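Local atomic coordinates of fimbrin (Schizosaccharomyces pombe, PDB entry 1RT8), a protein that binds and crosslinks actin filaments, associates with the actin structures that underlie cell polarity, and takes part in cytokinesis, mating and spore formation. Residues A[461-464]-A[468-471]; A[476-481]-A[490-495]; A[428-431]-A[436-439]; A[419-424]-A[441-446]. One frame throughout, in Å; residues are numbered along the deposited sequence.

Contact 1 of 4, residues A[461-464]-A[468-471]; sequences VTDG and ELAI
The one flat side-chain group that touches across this contact, the carboxylate of Asp463, meets Leu469 through a single oxygen and lays neither face against it: OD1 stands 3.7 Å from Leu469 CD1. Asp463 itself is exposed, and the same OD1 is hydrogen-bonded to Ser465 OG, so the leucine methyl merely flanks an oxygen already engaged.

The firmer grip comes from Thr462. With chi1 at 78°, OG1 sits between the backbone N and the carbonyl carbon, which turns the hydroxyl inward and back over its own chain. There Thr462 OG1 accepts from Gly464 N at 2.8 Å, closing an ST turn, and donates weakly to Leu469 O at 3.2 Å. The other branch of the threonine is apolar and finds an apolar mate, CG2 of Thr462 lying 3.7 Å from Leu469 CD2. A valine in its place would probably leave Gly464 N without its acceptor and Leu469 O without this donor, freeing the turn to shift.

Gly464 closes the turn against the helix. Its CA rests 3.7 Å from both Leu469 CB and Ala470 N, and it has a positive phi of 52°. The positive phi by itself favours glycine, and a CB here would in addition sit tightly against Ala470 CA.

This is a worked case of a loop folding back on the helix it leads into. Thr462 N is also bound by Asn473 OD1 on helix 467-483, while Ala470 and Ile471 touch Val496 of helix 492-496, where Ile471 meets Pro492 as well.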
ATOM      1  N   VAL A 461      17.171  -6.506  20.168  1.00 39.38           N
ATOM      2  CA  VAL A 461      17.777  -7.143  19.003  1.00 39.77           C
ATOM      3  C   VAL A 461      18.134  -8.597  19.288  1.00 40.81           C
ATOM      4  O   VAL A 461      18.871  -8.896  20.228  1.00 40.00           O
ATOM      5  CB  VAL A 461      19.057  -6.385  18.559  1.00 40.11           C
ATOM      6  CG1 VAL A 461      19.780  -7.156  17.451  1.00 39.44           C
ATOM      7  CG2 VAL A 461      18.688  -4.992  18.072  1.00 39.20           C
ATOM      8  N   THR A 462      17.604  -9.502  18.475  1.00 41.14           N
ATOM      9  CA  THR A 462      17.885 -10.917  18.658  1.00 42.78           C
ATOM     10  C   THR A 462      19.177 -11.221  17.919  1.00 42.53           C
ATOM     11  O   THR A 462      19.818 -10.317  17.376  1.00 41.74           O
ATOM     12  CB  THR A 462      16.771 -11.801  18.075  1.00 42.90           C
ATOM     13  OG1 THR A 462      16.919 -11.879  16.653  1.00 46.45           O
ATOM     14  CG2 THR A 462      15.402 -11.216  18.405  1.00 45.28           C
ATOM     15  N   ASP A 463      19.561 -12.489  17.899  1.00 40.86           N
ATOM     16  CA  ASP A 463      20.774 -12.881  17.205  1.00 40.99           C
ATOM     17  C   ASP A 463      20.371 -13.409  15.837  1.00 39.02           C
ATOM     18  O   ASP A 463      21.210 -13.846  15.061  1.00 38.23           O
ATOM     19  CB  ASP A 463      21.517 -13.956  18.004  1.00 44.30           C
ATOM     20  CG  ASP A 463      20.789 -15.288  18.015  1.00 45.71           C
ATOM     21  OD1 ASP A 463      19.541 -15.294  18.070  1.00 46.34           O
ATOM     22  OD2 ASP A 463      21.471 -16.331  17.979  1.00 50.92           O
ATOM     23  N   GLY A 464      19.070 -13.360  15.555  1.00 38.38           N
ATOM     24  CA  GLY A 464      18.558 -13.825  14.276  1.00 37.71           C
ATOM     25  C   GLY A 464      19.002 -15.221  13.892  1.00 39.09           C
ATOM     26  O   GLY A 464      19.104 -15.539  12.702  1.00 38.25           O
ATOM     27  N   GLU A 468      12.549 -16.793  12.168  1.00 38.44           N
ATOM     28  CA  GLU A 468      11.608 -15.935  12.877  1.00 38.79           C
ATOM     29  C   GLU A 468      12.310 -14.794  13.585  1.00 36.72           C
ATOM     30  O   GLU A 468      11.841 -13.659  13.559  1.00 37.53           O
ATOM     31  CB  GLU A 468      10.790 -16.738  13.895  1.00 42.20           C
ATOM     32  CG  GLU A 468       9.780 -15.891  14.664  1.00 45.87           C
ATOM     33  CD  GLU A 468       8.894 -15.054  13.740  1.00 50.82           C
ATOM     34  OE1 GLU A 468       8.213 -15.641  12.869  1.00 53.10           O
ATOM     35  OE2 GLU A 468       8.878 -13.810  13.884  1.00 51.20           O
ATOM     36  N   LEU A 469      13.434 -15.090  14.224  1.00 34.62           N
ATOM     37  CA  LEU A 469      14.170 -14.054  14.930  1.00 32.76           C
ATOM     38  C   LEU A 469      14.776 -13.054  13.937  1.00 30.29           C
ATOM     39  O   LEU A 469      14.832 -11.856  14.206  1.00 27.27           O
ATOM     40  CB  LEU A 469      15.266 -14.685  15.792  1.00 33.85           C
ATOM     41  CG  LEU A 469      14.777 -15.516  16.989  1.00 35.46           C
ATOM     42  CD1 LEU A 469      15.965 -16.182  17.671  1.00 35.79           C
ATOM     43  CD2 LEU A 469      14.023 -14.617  17.966  1.00 35.68           C
ATOM     44  N   ALA A 470      15.228 -13.550  12.791  1.00 29.06           N
ATOM     45  CA  ALA A 470      15.807 -12.675  11.779  1.00 29.97           C
ATOM     46  C   ALA A 470      14.748 -11.696  11.274  1.00 29.54           C
ATOM     47  O   ALA A 470      14.996 -10.495  11.200  1.00 29.83           O
ATOM     48  CB  ALA A 470      16.361 -13.492  10.627  1.00 28.80           C
ATOM     49  N   ILE A 471      13.562 -12.211  10.948  1.00 29.87           N
ATOM     50  CA  ILE A 471      12.473 -11.365  10.457  1.00 28.66           C
ATOM     51  C   ILE A 471      12.106 -10.275  11.463  1.00 30.61           C
ATOM     52  O   ILE A 471      11.772  -9.156  11.071  1.00 27.87           O
ATOM     53  CB  ILE A 471      11.209 -12.199  10.112  1.00 29.54           C
ATOM     54  CG1 ILE A 471      11.371 -12.864   8.743  1.00 30.99           C
ATOM     55  CG2 ILE A 471       9.980 -11.297  10.044  1.00 28.34           C
ATOM     56  CD1 ILE A 471      12.570 -13.754   8.623  1.00 35.64           C
TER

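Contact 2 of 4, residues A[476-481]-A[490-495]; sequences LAISIA and ILPEDI
Ile478 and Pro492 mark the closest backbone approach, their CA atoms 7.2 Å apart, where helix 467-483 passes the turn that leads into helix 492-496. Nearly all of the contact is one methyl group. With chi1 at -70° and chi2 at 174° the ethyl branch of Ile478 is extended, and it drives CD1 onto the peptide link between Leu491 and Pro492: CD1 lies 3.5 Å from Pro492 N and 3.6 Å from Leu491 C. Alongside, Pro492 CD lies 3.7 Å and Ile490 O 3.8 Å from the same Ile478 CD1.

The turn that receives the methyl is braced from within. Leu491 N donates to Asp494 OD2 over 2.9 Å in an almost straight bond (178°), arriving on the anti side of the carboxylate and somewhat out of its plane. Arg285 of helix 282-296 and Arg499 each form a salt bridge with Asp494, so the brace is itself tied to its surroundings.

The chemistry is economical: a proline nitrogen has no hydrogen to satisfy, so a hydrocarbon tip can rest on this peptide link without shutting a donor away from its partner.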
ATOM      1  N   LEU A 476      12.083  -4.652  12.722  1.00 26.53           N
ATOM      2  CA  LEU A 476      12.443  -3.589  13.649  1.00 27.02           C
ATOM      3  C   LEU A 476      13.295  -2.567  12.899  1.00 24.97           C
ATOM      4  O   LEU A 476      13.103  -1.367  13.046  1.00 23.86           O
ATOM      5  CB  LEU A 476      13.243  -4.154  14.830  1.00 26.25           C
ATOM      6  CG  LEU A 476      13.811  -3.121  15.810  1.00 27.95           C
ATOM      7  CD1 LEU A 476      12.669  -2.392  16.504  1.00 27.14           C
ATOM      8  CD2 LEU A 476      14.711  -3.816  16.835  1.00 29.11           C
ATOM      9  N   ALA A 477      14.234  -3.055  12.092  1.00 23.38           N
ATOM     10  CA  ALA A 477      15.111  -2.178  11.322  1.00 22.56           C
ATOM     11  C   ALA A 477      14.302  -1.300  10.368  1.00 22.34           C
ATOM     12  O   ALA A 477      14.534  -0.090  10.278  1.00 22.32           O
ATOM     13  CB  ALA A 477      16.136  -3.012  10.534  1.00 20.07           C
ATOM     14  N   ILE A 478      13.353  -1.906   9.654  1.00 23.20           N
ATOM     15  CA  ILE A 478      12.524  -1.147   8.715  1.00 23.27           C
ATOM     16  C   ILE A 478      11.709  -0.058   9.410  1.00 23.94           C
ATOM     17  O   ILE A 478      11.624   1.062   8.913  1.00 22.93           O
ATOM     18  CB  ILE A 478      11.576  -2.074   7.923  1.00 21.98           C
ATOM     19  CG1 ILE A 478      12.395  -2.918   6.939  1.00 23.99           C
ATOM     20  CG2 ILE A 478      10.515  -1.247   7.201  1.00 19.01           C
ATOM     21  CD1 ILE A 478      11.598  -3.975   6.204  1.00 20.69           C
ATOM     22  N   SER A 479      11.112  -0.381  10.554  1.00 23.77           N
ATOM     23  CA  SER A 479      10.325   0.601  11.292  1.00 22.85           C
ATOM     24  C   SER A 479      11.219   1.719  11.850  1.00 24.07           C
ATOM     25  O   SER A 479      10.801   2.878  11.946  1.00 23.46           O
ATOM     26  CB  SER A 479       9.561  -0.077  12.440  1.00 25.02           C
ATOM     27  OG  SER A 479       8.566  -0.972  11.950  1.00 23.56           O
ATOM     28  N   ILE A 480      12.445   1.376  12.234  1.00 23.32           N
ATOM     29  CA  ILE A 480      13.355   2.388  12.765  1.00 22.48           C
ATOM     30  C   ILE A 480      13.769   3.327  11.628  1.00 21.83           C
ATOM     31  O   ILE A 480      13.870   4.540  11.803  1.00 20.00           O
ATOM     32  CB  ILE A 480      14.625   1.747  13.381  1.00 22.97           C
ATOM     33  CG1 ILE A 480      14.271   1.016  14.688  1.00 24.37           C
ATOM     34  CG2 ILE A 480      15.685   2.825  13.632  1.00 19.43           C
ATOM     35  CD1 ILE A 480      15.465   0.326  15.362  1.00 23.59           C
ATOM     36  N   ALA A 481      14.012   2.750  10.462  1.00 18.91           N
ATOM     37  CA  ALA A 481      14.410   3.538   9.303  1.00 20.09           C
ATOM     38  C   ALA A 481      13.271   4.488   8.943  1.00 20.35           C
ATOM     39  O   ALA A 481      13.492   5.646   8.593  1.00 22.27           O
ATOM     40  CB  ALA A 481      14.750   2.599   8.121  1.00 16.57           C
ATOM     41  N   ILE A 490      10.672  -2.301   0.620  1.00 22.81           N
ATOM     42  CA  ILE A 490      10.903  -3.727   0.818  1.00 24.16           C
ATOM     43  C   ILE A 490      10.243  -4.209   2.107  1.00 24.43           C
ATOM     44  O   ILE A 490       9.759  -3.407   2.900  1.00 24.41           O
ATOM     45  CB  ILE A 490      12.409  -4.064   0.903  1.00 24.51           C
ATOM     46  CG1 ILE A 490      13.064  -3.293   2.058  1.00 23.34           C
ATOM     47  CG2 ILE A 490      13.087  -3.728  -0.411  1.00 21.72           C
ATOM     48  CD1 ILE A 490      14.490  -3.761   2.357  1.00 22.91           C
ATOM     49  N   LEU A 491      10.220  -5.525   2.289  1.00 24.95           N
ATOM     50  CA  LEU A 491       9.666  -6.150   3.482  1.00 23.84           C
ATOM     51  C   LEU A 491      10.816  -6.833   4.229  1.00 24.77           C
ATOM     52  O   LEU A 491      11.911  -7.017   3.682  1.00 22.03           O
ATOM     53  CB  LEU A 491       8.610  -7.196   3.112  1.00 26.97           C
ATOM     54  CG  LEU A 491       7.223  -6.730   2.647  1.00 27.30           C
ATOM     55  CD1 LEU A 491       6.417  -7.943   2.185  1.00 27.74           C
ATOM     56  CD2 LEU A 491       6.502  -6.014   3.779  1.00 25.76           C
ATOM     57  N   PRO A 492      10.586  -7.217   5.492  1.00 23.96           N
ATOM     58  CA  PRO A 492      11.632  -7.876   6.274  1.00 25.15           C
ATOM     59  C   PRO A 492      12.248  -9.083   5.560  1.00 26.43           C
ATOM     60  O   PRO A 492      13.470  -9.283   5.566  1.00 26.37           O
ATOM     61  CB  PRO A 492      10.899  -8.274   7.551  1.00 27.07           C
ATOM     62  CG  PRO A 492       9.894  -7.158   7.716  1.00 26.22           C
ATOM     63  CD  PRO A 492       9.377  -6.983   6.305  1.00 24.49           C
ATOM     64  N   GLU A 493      11.393  -9.879   4.934  1.00 26.59           N
ATOM     65  CA  GLU A 493      11.831 -11.078   4.249  1.00 26.20           C
ATOM     66  C   GLU A 493      12.861 -10.823   3.150  1.00 24.41           C
ATOM     67  O   GLU A 493      13.654 -11.701   2.825  1.00 22.62           O
ATOM     68  CB  GLU A 493      10.621 -11.817   3.671  1.00 28.90           C
ATOM     69  CG  GLU A 493      10.005 -11.143   2.467  1.00 33.64           C
ATOM     70  CD  GLU A 493       8.929 -11.989   1.828  1.00 36.83           C
ATOM     71  OE1 GLU A 493       7.755 -11.879   2.239  1.00 41.76           O
ATOM     72  OE2 GLU A 493       9.260 -12.777   0.923  1.00 36.41           O
ATOM     73  N   ASP A 494      12.859  -9.630   2.573  1.00 23.36           N
ATOM     74  CA  ASP A 494      13.827  -9.337   1.522  1.00 23.69           C
ATOM     75  C   ASP A 494      15.246  -9.249   2.088  1.00 24.35           C
ATOM     76  O   ASP A 494      16.224  -9.595   1.412  1.00 24.43           O
ATOM     77  CB  ASP A 494      13.432  -8.053   0.798  1.00 23.00           C
ATOM     78  CG  ASP A 494      12.084  -8.175   0.112  1.00 27.80           C
ATOM     79  OD1 ASP A 494      11.851  -9.211  -0.553  1.00 28.57           O
ATOM     80  OD2 ASP A 494      11.260  -7.241   0.225  1.00 28.75           O
ATOM     81  N   ILE A 495      15.359  -8.790   3.333  1.00 24.61           N
ATOM     82  CA  ILE A 495      16.657  -8.708   3.994  1.00 25.67           C
ATOM     83  C   ILE A 495      17.065 -10.109   4.491  1.00 26.53           C
ATOM     84  O   ILE A 495      18.195 -10.551   4.267  1.00 26.84           O
ATOM     85  CB  ILE A 495      16.601  -7.721   5.189  1.00 28.00           C
ATOM     86  CG1 ILE A 495      16.520  -6.280   4.663  1.00 23.20           C
ATOM     87  CG2 ILE A 495      17.811  -7.911   6.095  1.00 24.79           C
ATOM     88  CD1 ILE A 495      16.268  -5.258   5.756  1.00 27.38           C
TER

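Contact 3 of 4, residues A[428-431]-A[436-439]; sequences SQIR and PSIS
Ile430 points its CB at the short 3-10 segment 436-439, and from there its two branches part. The methyl branch does most of the touching: CG2 lies 3.7 Å from Ile438 CG1 and 4.0 Å from Ser437 OG. The ethyl branch leaves through CG1, set between the backbone N and the carbonyl carbon (chi1 64°), which carries the chain on past Ile438 until its end, CD1, comes 3.9 Å from Ile438 CD1. The two isoleucines thus cross obliquely, methyl against methylene at one point and methyl against methyl at the other. Beyond the pair, Ile430 also rests on Val414 of helix 410-421 and Ile438 on Val498.

Next to this apolar crossing runs a polar one, carried by a water molecule. Ser437 OG donates to the water over 2.7 Å, and the water in turn donates to Gln429 O at 2.6 Å. The serine therefore links the two backbones without touching the carbonyl itself. Within 436-439, Pro436 O receives two donors from one residue, Ser439 N and Ser439 OG; the hydroxyl bond, 2.9 Å long, lies close to the carbonyl direction (164°).

Asp435 ties the two ends of the loop together, accepting from Arg431 N with one carboxylate oxygen and from Ser437 N with the other. The example illustrates how a loop without regular strands can be shaped by division of labour: the isoleucines supply contact that is not directional, while water, serine and aspartate supply the directed bonds that fix the course of the backbone.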
ATOM      1  N   SER A 428      28.303  -8.516  12.291  1.00 41.53           N
ATOM      2  CA  SER A 428      29.560  -8.555  11.557  1.00 41.10           C
ATOM      3  C   SER A 428      29.563  -7.612  10.361  1.00 39.06           C
ATOM      4  O   SER A 428      28.513  -7.214   9.864  1.00 41.04           O
ATOM      5  CB  SER A 428      29.844  -9.979  11.062  1.00 42.51           C
ATOM      6  OG  SER A 428      30.323 -10.811  12.105  1.00 44.91           O
ATOM      7  N   GLN A 429      30.761  -7.256   9.914  1.00 37.09           N
ATOM      8  CA  GLN A 429      30.936  -6.401   8.752  1.00 34.42           C
ATOM      9  C   GLN A 429      30.562  -7.277   7.570  1.00 33.49           C
ATOM     10  O   GLN A 429      30.656  -8.506   7.655  1.00 34.31           O
ATOM     11  CB  GLN A 429      32.397  -5.978   8.641  1.00 33.86           C
ATOM     12  CG  GLN A 429      32.840  -5.037   9.740  1.00 32.61           C
ATOM     13  CD  GLN A 429      32.503  -3.600   9.417  1.00 31.81           C
ATOM     14  OE1 GLN A 429      33.080  -3.010   8.502  1.00 32.54           O
ATOM     15  NE2 GLN A 429      31.563  -3.027  10.157  1.00 29.16           N
ATOM     16  N   ILE A 430      30.142  -6.669   6.470  1.00 30.49           N
ATOM     17  CA  ILE A 430      29.762  -7.455   5.310  1.00 30.02           C
ATOM     18  C   ILE A 430      30.745  -7.333   4.155  1.00 31.04           C
ATOM     19  O   ILE A 430      31.478  -6.349   4.035  1.00 29.95           O
ATOM     20  CB  ILE A 430      28.350  -7.081   4.801  1.00 29.81           C
ATOM     21  CG1 ILE A 430      28.323  -5.628   4.318  1.00 29.64           C
ATOM     22  CG2 ILE A 430      27.327  -7.288   5.913  1.00 30.81           C
ATOM     23  CD1 ILE A 430      27.024  -5.263   3.613  1.00 29.74           C
ATOM     24  N   ARG A 431      30.757  -8.359   3.315  1.00 31.43           N
ATOM     25  CA  ARG A 431      31.634  -8.398   2.160  1.00 33.33           C
ATOM     26  C   ARG A 431      30.990  -7.614   1.025  1.00 31.89           C
ATOM     27  O   ARG A 431      31.660  -6.859   0.313  1.00 28.44           O
ATOM     28  CB  ARG A 431      31.859  -9.849   1.737  1.00 37.07           C
ATOM     29  CG  ARG A 431      32.784 -10.011   0.555  1.00 45.17           C
ATOM     30  CD  ARG A 431      33.104 -11.481   0.314  1.00 50.02           C
ATOM     31  NE  ARG A 431      34.103 -11.644  -0.737  1.00 53.44           N
ATOM     32  CZ  ARG A 431      35.321 -11.112  -0.700  1.00 56.08           C
ATOM     33  NH1 ARG A 431      35.700 -10.378   0.339  1.00 56.23           N
ATOM     34  NH2 ARG A 431      36.164 -11.310  -1.706  1.00 58.68           N
ATOM     35  N   PRO A 436      25.797 -13.627   2.818  1.00 33.78           N
ATOM     36  CA  PRO A 436      24.854 -14.460   3.578  1.00 33.16           C
ATOM     37  C   PRO A 436      24.611 -14.007   5.019  1.00 32.24           C
ATOM     38  O   PRO A 436      23.504 -14.147   5.532  1.00 32.06           O
ATOM     39  CB  PRO A 436      25.493 -15.846   3.519  1.00 34.34           C
ATOM     40  CG  PRO A 436      26.194 -15.827   2.181  1.00 36.72           C
ATOM     41  CD  PRO A 436      26.839 -14.461   2.189  1.00 35.16           C
ATOM     42  N   SER A 437      25.645 -13.479   5.671  1.00 31.54           N
ATOM     43  CA  SER A 437      25.508 -13.016   7.050  1.00 30.87           C
ATOM     44  C   SER A 437      24.362 -12.006   7.218  1.00 31.14           C
ATOM     45  O   SER A 437      23.723 -11.952   8.270  1.00 32.18           O
ATOM     46  CB  SER A 437      26.820 -12.388   7.533  1.00 31.45           C
ATOM     47  OG  SER A 437      27.107 -11.180   6.838  1.00 32.45           O
ATOM     48  N   ILE A 438      24.098 -11.213   6.183  1.00 29.32           N
ATOM     49  CA  ILE A 438      23.027 -10.212   6.236  1.00 28.13           C
ATOM     50  C   ILE A 438      21.671 -10.800   6.636  1.00 28.95           C
ATOM     51  O   ILE A 438      20.802 -10.080   7.129  1.00 26.20           O
ATOM     52  CB  ILE A 438      22.888  -9.490   4.860  1.00 26.95           C
ATOM     53  CG1 ILE A 438      24.097  -8.579   4.642  1.00 24.43           C
ATOM     54  CG2 ILE A 438      21.580  -8.693   4.795  1.00 24.96           C
ATOM     55  CD1 ILE A 438      24.193  -7.987   3.238  1.00 28.31           C
ATOM     56  N   SER A 439      21.506 -12.112   6.448  1.00 28.92           N
ATOM     57  CA  SER A 439      20.249 -12.802   6.759  1.00 30.08           C
ATOM     58  C   SER A 439      19.750 -12.689   8.202  1.00 29.14           C
ATOM     59  O   SER A 439      18.543 -12.719   8.449  1.00 29.28           O
ATOM     60  CB  SER A 439      20.362 -14.288   6.390  1.00 31.91           C
ATOM     61  OG  SER A 439      21.312 -14.956   7.205  1.00 31.76           O
TER
HETATM   62  O   HOH W   1      29.804 -10.908   6.968  1.00 34.27           O

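Contact 4 of 4, residues A[419-424]-A[441-446]; sequences SMAAKG and GVFVLD
At the junction of two helices in the fourth calponin-homology domain, Ala421, at the end of helix 410-421, is set against Phe443 and Asp446 of helix 442-451. The backbones come very near each other here, with the CA atoms of Ala421 and Asp446 4.5 Å apart. The side chain that Ala421 places here is a single methyl: CB lies 3.7 Å from Asp446 CB and 3.6 Å from Phe443 CE1, approaching the ring obliquely. Phe443 reaches it because its CG stands anti to the backbone N (chi1 179°), sending the ring across to helix 410-421, where it also touches Ala417 and Asn418, and to Ile430 of the loop.

So close an approach also brings main-chain atoms into play. Ala421 CA directs its hydrogen at Asp446 O, 3.5 Å away, in a nearly linear CA-H...O contact (169°). In the calponin-homology fold, an all-helical bundle whose main helices are joined by long loops, this contact sets the end of helix 410-421 against helix 442-451. A water bridges the two backbones, donating to Ala421 O at 3.0 Å and to Asp446 O at 2.9 Å, although further acceptors compete for its protons.

The carboxylate of Asp446 is held by two loops, which fixes its rotation: Lys426 N donates to OD1 and Gly427 N to OD2 from the loop after helix 410-421, and Tyr458 OH to OD1 from the loop after helix 442-451. The first of these loops begins with an inverse gamma turn centred on Lys423.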
ATOM      1  N   SER A 419      31.015   1.189   7.655  1.00 26.86           N
ATOM      2  CA  SER A 419      31.512   2.264   8.520  1.00 29.00           C
ATOM      3  C   SER A 419      30.486   2.594   9.593  1.00 28.63           C
ATOM      4  O   SER A 419      30.828   2.776  10.758  1.00 28.23           O
ATOM      5  CB  SER A 419      31.785   3.531   7.711  1.00 30.11           C
ATOM      6  OG  SER A 419      32.774   3.293   6.733  1.00 40.45           O
ATOM      7  N   MET A 420      29.226   2.682   9.177  1.00 25.71           N
ATOM      8  CA  MET A 420      28.121   2.978  10.079  1.00 27.02           C
ATOM      9  C   MET A 420      27.941   1.843  11.103  1.00 26.67           C
ATOM     10  O   MET A 420      27.800   2.090  12.299  1.00 25.04           O
ATOM     11  CB  MET A 420      26.842   3.162   9.250  1.00 29.12           C
ATOM     12  CG  MET A 420      25.961   4.315   9.689  1.00 34.54           C
ATOM     13  SD  MET A 420      26.849   5.873   9.852  1.00 32.79           S
ATOM     14  CE  MET A 420      25.922   6.959   8.786  1.00 37.45           C
ATOM     15  N   ALA A 421      27.971   0.602  10.626  1.00 27.24           N
ATOM     16  CA  ALA A 421      27.799  -0.574  11.479  1.00 27.69           C
ATOM     17  C   ALA A 421      28.932  -0.776  12.488  1.00 28.90           C
ATOM     18  O   ALA A 421      28.720  -1.340  13.565  1.00 28.71           O
ATOM     19  CB  ALA A 421      27.659  -1.820  10.618  1.00 26.13           C
ATOM     20  N   ALA A 422      30.133  -0.325  12.136  1.00 28.36           N
ATOM     21  CA  ALA A 422      31.292  -0.473  13.013  1.00 29.69           C
ATOM     22  C   ALA A 422      31.280   0.486  14.198  1.00 30.21           C
ATOM     23  O   ALA A 422      32.191   0.457  15.024  1.00 31.02           O
ATOM     24  CB  ALA A 422      32.575  -0.278  12.217  1.00 28.74           C
ATOM     25  N   LYS A 423      30.262   1.334  14.281  1.00 32.17           N
ATOM     26  CA  LYS A 423      30.163   2.296  15.372  1.00 34.04           C
ATOM     27  C   LYS A 423      29.410   1.712  16.569  1.00 35.00           C
ATOM     28  O   LYS A 423      28.387   2.252  16.995  1.00 35.53           O
ATOM     29  CB  LYS A 423      29.469   3.580  14.888  1.00 33.50           C
ATOM     30  CG  LYS A 423      30.136   4.211  13.673  1.00 36.22           C
ATOM     31  CD  LYS A 423      29.566   5.584  13.335  1.00 35.20           C
ATOM     32  CE  LYS A 423      30.236   6.132  12.071  1.00 38.37           C
ATOM     33  NZ  LYS A 423      29.892   7.555  11.757  1.00 37.27           N
ATOM     34  N   GLY A 424      29.927   0.610  17.109  1.00 36.10           N
ATOM     35  CA  GLY A 424      29.305  -0.028  18.260  1.00 37.29           C
ATOM     36  C   GLY A 424      28.336  -1.139  17.899  1.00 37.84           C
ATOM     37  O   GLY A 424      27.497  -1.524  18.708  1.00 37.81           O
ATOM     38  N   GLY A 441      19.744 -10.171  10.006  1.00 28.49           N
ATOM     39  CA  GLY A 441      19.109  -8.884  10.211  1.00 27.34           C
ATOM     40  C   GLY A 441      19.821  -8.009  11.221  1.00 27.68           C
ATOM     41  O   GLY A 441      19.371  -6.902  11.503  1.00 28.92           O
ATOM     42  N   VAL A 442      20.933  -8.496  11.762  1.00 28.35           N
ATOM     43  CA  VAL A 442      21.699  -7.749  12.756  1.00 27.40           C
ATOM     44  C   VAL A 442      22.488  -6.611  12.109  1.00 26.93           C
ATOM     45  O   VAL A 442      22.519  -5.494  12.627  1.00 24.41           O
ATOM     46  CB  VAL A 442      22.675  -8.673  13.504  1.00 27.84           C
ATOM     47  CG1 VAL A 442      23.472  -7.878  14.530  1.00 29.49           C
ATOM     48  CG2 VAL A 442      21.903  -9.784  14.185  1.00 28.46           C
ATOM     49  N   PHE A 443      23.130  -6.903  10.981  1.00 25.31           N
ATOM     50  CA  PHE A 443      23.899  -5.895  10.264  1.00 24.42           C
ATOM     51  C   PHE A 443      23.084  -4.623  10.003  1.00 23.56           C
ATOM     52  O   PHE A 443      23.565  -3.519  10.261  1.00 23.56           O
ATOM     53  CB  PHE A 443      24.396  -6.445   8.927  1.00 24.40           C
ATOM     54  CG  PHE A 443      25.184  -5.454   8.133  1.00 25.08           C
ATOM     55  CD1 PHE A 443      26.443  -5.047   8.562  1.00 25.99           C
ATOM     56  CD2 PHE A 443      24.652  -4.891   6.976  1.00 25.89           C
ATOM     57  CE1 PHE A 443      27.164  -4.088   7.846  1.00 27.84           C
ATOM     58  CE2 PHE A 443      25.360  -3.939   6.260  1.00 25.41           C
ATOM     59  CZ  PHE A 443      26.621  -3.533   6.693  1.00 25.44           C
ATOM     60  N   VAL A 444      21.857  -4.765   9.492  1.00 22.05           N
ATOM     61  CA  VAL A 444      21.044  -3.583   9.214  1.00 21.66           C
ATOM     62  C   VAL A 444      20.718  -2.794  10.481  1.00 22.00           C
ATOM     63  O   VAL A 444      20.650  -1.566  10.450  1.00 19.45           O
ATOM     64  CB  VAL A 444      19.739  -3.923   8.432  1.00 23.10           C
ATOM     65  CG1 VAL A 444      20.111  -4.459   7.042  1.00 21.64           C
ATOM     66  CG2 VAL A 444      18.875  -4.935   9.204  1.00 21.99           C
ATOM     67  N   LEU A 445      20.532  -3.488  11.599  1.00 21.91           N
ATOM     68  CA  LEU A 445      20.267  -2.803  12.858  1.00 21.83           C
ATOM     69  C   LEU A 445      21.551  -2.060  13.302  1.00 21.17           C
ATOM     70  O   LEU A 445      21.475  -0.962  13.860  1.00 22.23           O
ATOM     71  CB  LEU A 445      19.799  -3.806  13.920  1.00 23.93           C
ATOM     72  CG  LEU A 445      18.390  -4.363  13.677  1.00 24.84           C
ATOM     73  CD1 LEU A 445      18.114  -5.533  14.597  1.00 25.63           C
ATOM     74  CD2 LEU A 445      17.359  -3.260  13.900  1.00 23.06           C
ATOM     75  N   ASP A 446      22.721  -2.641  13.031  1.00 21.89           N
ATOM     76  CA  ASP A 446      23.993  -1.985  13.373  1.00 24.03           C
ATOM     77  C   ASP A 446      24.197  -0.721  12.532  1.00 24.45           C
ATOM     78  O   ASP A 446      24.728   0.284  13.018  1.00 22.78           O
ATOM     79  CB  ASP A 446      25.189  -2.913  13.132  1.00 25.00           C
ATOM     80  CG  ASP A 446      25.337  -3.969  14.200  1.00 25.77           C
ATOM     81  OD1 ASP A 446      24.724  -3.826  15.274  1.00 26.37           O
ATOM     82  OD2 ASP A 446      26.080  -4.939  13.962  1.00 29.44           O
TER
HETATM   83  O   HOH W   2      26.706   0.341  15.116  1.00 28.11           O

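In the fold
All four contacts lie in the fourth calponin-homology domain, within the second actin-binding region. Along the chain, contact 4 comes first and encloses contact 3 in its loop; contact 1 follows, then contact 2. Contacts 3 and 4 are nearest, their centres about 10 Å apart, and Ile430 CD1 meets Phe443 CE2 at 3.4 Å. Contacts 1 and 2 share helix 467-483, their centres about 12 Å apart. The pairs are joined through helix 442-451, where Leu445 touches both Val461 and Ala477. Short-range closures of loops and turns are thus knitted around common helices into one compact module of the crosslinking core.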